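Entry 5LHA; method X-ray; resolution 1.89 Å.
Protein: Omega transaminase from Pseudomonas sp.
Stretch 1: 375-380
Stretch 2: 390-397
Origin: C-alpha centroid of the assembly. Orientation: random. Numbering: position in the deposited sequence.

Stretch 1 375-380: YAVVGE
Stretch 2 (390-397) LDLVSDKR

Tyr 375 leaves a preceding helix with phi/psi of -122/119°, and a type I turn follows from Tyr 375 to Val 378, closed by Val 378 N donating to Tyr 375 O at 3.1 Å; Ala 376 (-56/-39°) and Val 377 (-68/-19°) occupy its corners. Strand 378-380 then runs against the strand that enters from earlier in the chain at Leu 390, their directions 127° apart and hence well short of strictly antiparallel. Val 378 pairs with Leu 392 at a CA-CA distance of 4.9 Å. Three backbone hydrogen bonds join the stretches: Val 393 N to Val 377 O (3.0 Å), Gly 379 N to Asp 391 O (2.7 Å) and Asp 391 N to Glu 380 O (2.9 Å, nearly linear at 176°). Val 377 O also accepts a CA-H contact from Leu 392 CA at 3.1 Å.

Gly 379, at -76/-57°, interrupts the extended conformation; a CB here would lie 2.7 Å from Asp 391 O, a clash. Glu 380 N is buried without a partner. Val 378 (chi1 t) and Leu 392 (m, t) share one face, with Val 378 CG2 4.4 Å from Leu 392 CD2, while Val 377 (p) places CG2 4.1 Å from Leu 392 CB. Beyond the corner at Ser 394, Lys 396 (m, t, m, m) folds back, bringing NZ within 4.1 Å of Ala 376 CB.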

ATOM      1  N   TYR A 375     -26.836  36.030 -17.660  1.00 73.26           N
ATOM      2  CA  TYR A 375     -27.397  34.973 -16.827  1.00 63.59           C
ATOM      3  C   TYR A 375     -26.592  34.844 -15.542  1.00 55.61           C
ATOM      4  O   TYR A 375     -25.383  34.592 -15.584  1.00 53.90           O
ATOM      5  CB  TYR A 375     -27.429  33.651 -17.597  1.00 57.23           C
ATOM      6  CG  TYR A 375     -28.392  33.652 -18.765  1.00 47.83           C
ATOM      7  CD1 TYR A 375     -29.762  33.549 -18.557  1.00 43.74           C
ATOM      8  CD2 TYR A 375     -27.936  33.766 -20.071  1.00 44.12           C
ATOM      9  CE1 TYR A 375     -30.649  33.549 -19.613  1.00 42.32           C
ATOM     10  CE2 TYR A 375     -28.821  33.767 -21.141  1.00 42.48           C
ATOM     11  CZ  TYR A 375     -30.175  33.656 -20.904  1.00 42.25           C
ATOM     12  OH  TYR A 375     -31.055  33.654 -21.962  1.00 42.80           O
ATOM     13  N   ALA A 376     -27.259  35.058 -14.403  1.00 48.35           N
ATOM     14  CA  ALA A 376     -26.588  34.949 -13.109  1.00 41.96           C
ATOM     15  C   ALA A 376     -25.919  33.591 -12.922  1.00 37.76           C
ATOM     16  O   ALA A 376     -24.816  33.506 -12.368  1.00 36.81           O
ATOM     17  CB  ALA A 376     -27.586  35.211 -11.978  1.00 40.64           C
ATOM     18  N   VAL A 377     -26.565  32.517 -13.387  1.00 35.56           N
ATOM     19  CA  VAL A 377     -26.046  31.175 -13.139  1.00 32.13           C
ATOM     20  C   VAL A 377     -24.744  30.917 -13.896  1.00 30.02           C
ATOM     21  O   VAL A 377     -23.985  30.014 -13.526  1.00 28.17           O
ATOM     22  CB  VAL A 377     -27.129  30.126 -13.476  1.00 30.19           C
ATOM     23  CG1 VAL A 377     -27.321  29.993 -14.988  1.00 29.87           C
ATOM     24  CG2 VAL A 377     -26.793  28.779 -12.855  1.00 29.03           C
ATOM     25  N   VAL A 378     -24.448  31.707 -14.925  1.00 30.70           N
ATOM     26  CA  VAL A 378     -23.228  31.551 -15.717  1.00 28.58           C
ATOM     27  C   VAL A 378     -22.084  32.259 -14.996  1.00 28.35           C
ATOM     28  O   VAL A 378     -21.991  33.488 -15.017  1.00 30.01           O
ATOM     29  CB  VAL A 378     -23.412  32.103 -17.135  1.00 24.84           C
ATOM     30  CG1 VAL A 378     -22.133  31.937 -17.951  1.00 24.39           C
ATOM     31  CG2 VAL A 378     -24.587  31.414 -17.823  1.00 22.20           C
ATOM     32  N   GLY A 379     -21.181  31.482 -14.407  1.00 26.66           N
ATOM     33  CA  GLY A 379     -20.051  32.051 -13.694  1.00 29.25           C
ATOM     34  C   GLY A 379     -18.951  32.585 -14.587  1.00 29.63           C
ATOM     35  O   GLY A 379     -18.609  33.768 -14.508  1.00 29.48           O
ATOM     36  N   GLU A 380     -18.411  31.733 -15.453  1.00 30.32           N
ATOM     37  CA  GLU A 380     -17.489  32.160 -16.501  1.00 31.18           C
ATOM     38  C   GLU A 380     -17.540  31.136 -17.630  1.00 33.37           C
ATOM     39  O   GLU A 380     -18.083  30.038 -17.477  1.00 32.98           O
ATOM     40  CB  GLU A 380     -16.046  32.314 -15.998  1.00 29.66           C
ATOM     41  CG  GLU A 380     -15.326  30.999 -15.722  1.00 27.94           C
ATOM     42  CD  GLU A 380     -13.803  31.145 -15.724  1.00 25.75           C
ATOM     43  OE1 GLU A 380     -13.295  32.286 -15.688  1.00 24.76           O
ATOM     44  OE2 GLU A 380     -13.107  30.115 -15.769  1.00 23.45           O
ATOM     45  N   LEU A 390     -18.591  25.932 -19.596  1.00 34.91           N
ATOM     46  CA  LEU A 390     -19.392  26.961 -18.953  1.00 33.78           C
ATOM     47  C   LEU A 390     -19.544  26.565 -17.491  1.00 29.65           C
ATOM     48  O   LEU A 390     -20.059  25.487 -17.189  1.00 27.63           O
ATOM     49  CB  LEU A 390     -20.753  27.099 -19.640  1.00 35.02           C
ATOM     50  CG  LEU A 390     -20.756  27.411 -21.145  1.00 35.92           C
ATOM     51  CD1 LEU A 390     -20.826  26.122 -21.953  1.00 35.42           C
ATOM     52  CD2 LEU A 390     -21.913  28.334 -21.527  1.00 36.68           C
ATOM     53  N   ASP A 391     -19.052  27.399 -16.592  1.00 29.14           N
ATOM     54  CA  ASP A 391     -19.033  27.064 -15.172  1.00 28.13           C
ATOM     55  C   ASP A 391     -20.248  27.684 -14.474  1.00 29.27           C
ATOM     56  O   ASP A 391     -20.317  28.903 -14.284  1.00 28.25           O
ATOM     57  CB  ASP A 391     -17.719  27.512 -14.540  1.00 25.56           C
ATOM     58  CG  ASP A 391     -17.425  26.774 -13.261  1.00 25.11           C
ATOM     59  OD1 ASP A 391     -18.374  26.554 -12.470  1.00 27.66           O
ATOM     60  OD2 ASP A 391     -16.252  26.372 -13.073  1.00 22.60           O
ATOM     61  N   LEU A 392     -21.187  26.838 -14.059  1.00 30.61           N
ATOM     62  CA  LEU A 392     -22.420  27.303 -13.445  1.00 31.68           C
ATOM     63  C   LEU A 392     -22.240  27.331 -11.931  1.00 33.52           C
ATOM     64  O   LEU A 392     -21.764  26.360 -11.333  1.00 33.12           O
ATOM     65  CB  LEU A 392     -23.603  26.409 -13.829  1.00 31.47           C
ATOM     66  CG  LEU A 392     -23.886  26.101 -15.308  1.00 32.38           C
ATOM     67  CD1 LEU A 392     -25.088  25.178 -15.430  1.00 33.43           C
ATOM     68  CD2 LEU A 392     -24.095  27.364 -16.156  1.00 32.90           C
ATOM     69  N   VAL A 393     -22.595  28.461 -11.325  1.00 35.51           N
ATOM     70  CA  VAL A 393     -22.429  28.688  -9.900  1.00 35.90           C
ATOM     71  C   VAL A 393     -23.765  29.110  -9.312  1.00 38.99           C
ATOM     72  O   VAL A 393     -24.661  29.591 -10.012  1.00 40.29           O
ATOM     73  CB  VAL A 393     -21.359  29.756  -9.607  1.00 34.57           C
ATOM     74  CG1 VAL A 393     -20.055  29.373 -10.257  1.00 32.64           C
ATOM     75  CG2 VAL A 393     -21.831  31.119 -10.102  1.00 34.51           C
ATOM     76  N   SER A 394     -23.894  28.915  -8.001  1.00 42.08           N
ATOM     77  CA  SER A 394     -25.039  29.440  -7.269  1.00 43.14           C
ATOM     78  C   SER A 394     -24.822  30.871  -6.805  1.00 43.12           C
ATOM     79  O   SER A 394     -25.803  31.586  -6.556  1.00 43.59           O
ATOM     80  CB  SER A 394     -25.355  28.542  -6.068  1.00 42.89           C
ATOM     81  OG  SER A 394     -24.170  28.143  -5.398  1.00 44.21           O
ATOM     82  N   ASP A 395     -23.564  31.305  -6.710  1.00 42.40           N
ATOM     83  CA  ASP A 395     -23.213  32.614  -6.171  1.00 43.88           C
ATOM     84  C   ASP A 395     -22.036  33.147  -6.966  1.00 42.75           C
ATOM     85  O   ASP A 395     -20.983  32.503  -7.029  1.00 41.09           O
ATOM     86  CB  ASP A 395     -22.867  32.524  -4.676  1.00 45.22           C
ATOM     87  CG  ASP A 395     -22.548  33.883  -4.052  1.00 45.46           C
ATOM     88  OD1 ASP A 395     -21.661  34.601  -4.562  1.00 45.80           O
ATOM     89  OD2 ASP A 395     -23.182  34.235  -3.033  1.00 45.98           O
ATOM     90  N   LYS A 396     -22.216  34.331  -7.560  1.00 42.05           N
ATOM     91  CA  LYS A 396     -21.153  34.926  -8.364  1.00 40.03           C
ATOM     92  C   LYS A 396     -19.936  35.277  -7.509  1.00 39.11           C
ATOM     93  O   LYS A 396     -18.795  35.064  -7.936  1.00 39.85           O
ATOM     94  CB  LYS A 396     -21.683  36.160  -9.104  1.00 40.21           C
ATOM     95  CG  LYS A 396     -22.681  35.841 -10.236  1.00 41.04           C
ATOM     96  CD  LYS A 396     -23.272  37.099 -10.890  1.00 42.03           C
ATOM     97  CE  LYS A 396     -24.046  37.974  -9.895  1.00 42.73           C
ATOM     98  NZ  LYS A 396     -25.309  37.353  -9.358  1.00 41.87           N
ATOM     99  N   ARG A 397     -20.156  35.785  -6.289  1.00 38.61           N
ATOM    100  CA  ARG A 397     -19.042  36.287  -5.486  1.00 39.41           C
ATOM    101  C   ARG A 397     -18.121  35.158  -5.022  1.00 40.26           C
ATOM    102  O   ARG A 397     -16.892  35.278  -5.105  1.00 40.39           O
ATOM    103  CB  ARG A 397     -19.564  37.087  -4.285  1.00 39.45           C
ATOM    104  CG  ARG A 397     -20.317  38.381  -4.643  1.00 41.37           C
ATOM    105  CD  ARG A 397     -20.324  39.397  -3.485  1.00 44.00           C
ATOM    106  NE  ARG A 397     -21.518  40.249  -3.464  1.00 45.82           N
ATOM    107  CZ  ARG A 397     -21.812  41.106  -2.483  1.00 46.12           C
ATOM    108  NH1 ARG A 397     -20.994  41.230  -1.442  1.00 47.05           N
ATOM    109  NH2 ARG A 397     -22.924  41.839  -2.534  1.00 44.21           N
TER
HETATM  110  O   HOH W   1     -17.999  34.525 -11.265  1.00 18.03           O